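Local coordinates for protein ricin B lectin (Clostridium thermocellum, PDB 3VSF) that probably hydrolyses beta-1,3-galactan from a chain end, pairing a glycoside hydrolase family 43 catalytic domain with a galactose-binding, ricin-type beta-trefoil module, at residues Y437-N440 against N444-W447. Residues are numbered along the deposited sequence; the frame is centred on the assembly and turned at random.
Sequences YTSN and NQHW
Gln-445 spans the loop and uses both ends of its amide to hydrogen-bond the backbone at Thr-438 and at Asn-440. Its NE2 donates to Thr-438 O at 2.9 Å, in a nearly straight bond (N-H...O 169°) that approaches from above the carbonyl plane while the acceptor lies close to the plane of the glutamine amide. Its OE1 accepts from Asn-440 N at 3.2 Å. CG stands anti to the carbonyl carbon (chi1 -61°) and the chain runs on extended, which carries the amide across to the opposing backbone. NE2 also donates a hydrogen bond to Asp-422 OD2; these three bonds probably fix the rotation of the amide and tell its N from its O.

The other contacts are without hydrogen bonds. The Asn-440 amide lies over that of Gln-445, the two planes 16° apart; Asn-440 OD1, hydrogen-bonded to Gly-442 N, is 3.3 Å from Gln-445 NE2 at an angle too poor for a bond. At the edge of the Tyr-437 ring, CD2 lies 4.1 Å from Gln-445 NE2.

Asn-440 and Asn-444, with Asp-422 and Asp-425, form a galactose site, and Asn-444 ND2 is hydrogen-bonded to Val-423 O. Gln-445, His-446 and Trp-447 are a QxW motif, characteristic of the ricin-type beta-trefoil, whose glutamine here ties together the sugar-binding loop.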
loop_
_atom_site.group_PDB
_atom_site.type_symbol
_atom_site.label_atom_id
_atom_site.label_comp_id
_atom_site.label_asym_id
_atom_site.label_seq_id
_atom_site.Cartn_x
_atom_site.Cartn_y
_atom_site.Cartn_z
ATOM N N TYR A 437 8.565 15.783 -1.681
ATOM C CA TYR A 437 8.172 14.547 -2.345
ATOM C C TYR A 437 7.453 13.608 -1.386
ATOM O O TYR A 437 7.559 13.747 -0.168
ATOM C CB TYR A 437 9.400 13.856 -2.940
ATOM C CG TYR A 437 9.087 12.882 -4.053
ATOM C CD1 TYR A 437 8.734 13.335 -5.318
ATOM C CD2 TYR A 437 9.157 11.510 -3.845
ATOM C CE1 TYR A 437 8.450 12.449 -6.342
ATOM C CE2 TYR A 437 8.875 10.617 -4.864
ATOM C CZ TYR A 437 8.523 11.092 -6.109
ATOM O OH TYR A 437 8.242 10.209 -7.127
ATOM N N THR A 438 6.718 12.655 -1.947
ATOM C CA THR A 438 6.013 11.660 -1.152
ATOM C C THR A 438 7.006 10.895 -0.288
ATOM O O THR A 438 8.098 10.553 -0.742
ATOM C CB THR A 438 5.264 10.663 -2.052
ATOM O OG1 THR A 438 6.153 9.613 -2.451
ATOM C CG2 THR A 438 4.734 11.365 -3.291
ATOM N N SER A 439 6.634 10.634 0.960
ATOM C CA SER A 439 7.505 9.896 1.865
ATOM C C SER A 439 7.721 8.478 1.347
ATOM O O SER A 439 6.765 7.783 1.007
ATOM C CB SER A 439 6.915 9.862 3.276
ATOM O OG SER A 439 7.788 9.201 4.175
ATOM N N ASN A 440 8.980 8.055 1.283
ATOM C CA ASN A 440 9.306 6.730 0.767
ATOM C C ASN A 440 10.471 6.069 1.500
ATOM O O ASN A 440 11.112 5.160 0.971
ATOM C CB ASN A 440 9.591 6.792 -0.734
ATOM C CG ASN A 440 10.716 7.748 -1.076
ATOM O OD1 ASN A 440 11.640 7.947 -0.288
ATOM N ND2 ASN A 440 10.640 8.348 -2.258
ATOM N N ASN A 444 17.462 10.059 1.170
ATOM C CA ASN A 444 17.443 11.426 0.669
ATOM C C ASN A 444 16.299 12.234 1.274
ATOM O O ASN A 444 16.011 13.346 0.833
ATOM C CB ASN A 444 17.361 11.443 -0.859
ATOM C CG ASN A 444 16.096 10.790 -1.383
ATOM O OD1 ASN A 444 15.559 9.867 -0.771
ATOM N ND2 ASN A 444 15.616 11.267 -2.525
ATOM N N GLN A 445 15.650 11.662 2.283
ATOM C CA GLN A 445 14.577 12.342 2.998
ATOM C C GLN A 445 14.879 12.390 4.492
ATOM O O GLN A 445 14.063 12.856 5.287
ATOM C CB GLN A 445 13.235 11.649 2.749
ATOM C CG GLN A 445 12.808 11.637 1.291
ATOM C CD GLN A 445 11.408 11.091 1.091
ATOM O OE1 GLN A 445 10.784 10.592 2.028
ATOM N NE2 GLN A 445 10.905 11.186 -0.134
ATOM N N HIS A 446 16.059 11.902 4.863
ATOM C CA HIS A 446 16.503 11.936 6.251
ATOM C C HIS A 446 17.524 13.049 6.463
ATOM O O HIS A 446 18.483 13.177 5.702
ATOM C CB HIS A 446 17.099 10.587 6.657
ATOM C CG HIS A 446 16.108 9.465 6.658
ATOM N ND1 HIS A 446 16.456 8.165 6.952
ATOM C CD2 HIS A 446 14.779 9.451 6.403
ATOM C CE1 HIS A 446 15.383 7.396 6.877
ATOM N NE2 HIS A 446 14.353 8.152 6.545
ATOM N N TRP A 447 17.314 13.851 7.501
ATOM C CA TRP A 447 18.163 15.010 7.756
ATOM C C TRP A 447 18.694 15.033 9.183
ATOM O O TRP A 447 17.947 14.813 10.136
ATOM C CB TRP A 447 17.389 16.298 7.474
ATOM C CG TRP A 447 16.854 16.376 6.081
ATOM C CD1 TRP A 447 15.616 15.996 5.657
ATOM C CD2 TRP A 447 17.544 16.862 4.925
ATOM N NE1 TRP A 447 15.490 16.217 4.307
ATOM C CE2 TRP A 447 16.662 16.749 3.833
ATOM C CE3 TRP A 447 18.824 17.383 4.706
ATOM C CZ2 TRP A 447 17.016 17.136 2.543
ATOM C CZ3 TRP A 447 19.174 17.767 3.426
ATOM C CH2 TRP A 447 18.273 17.643 2.361
#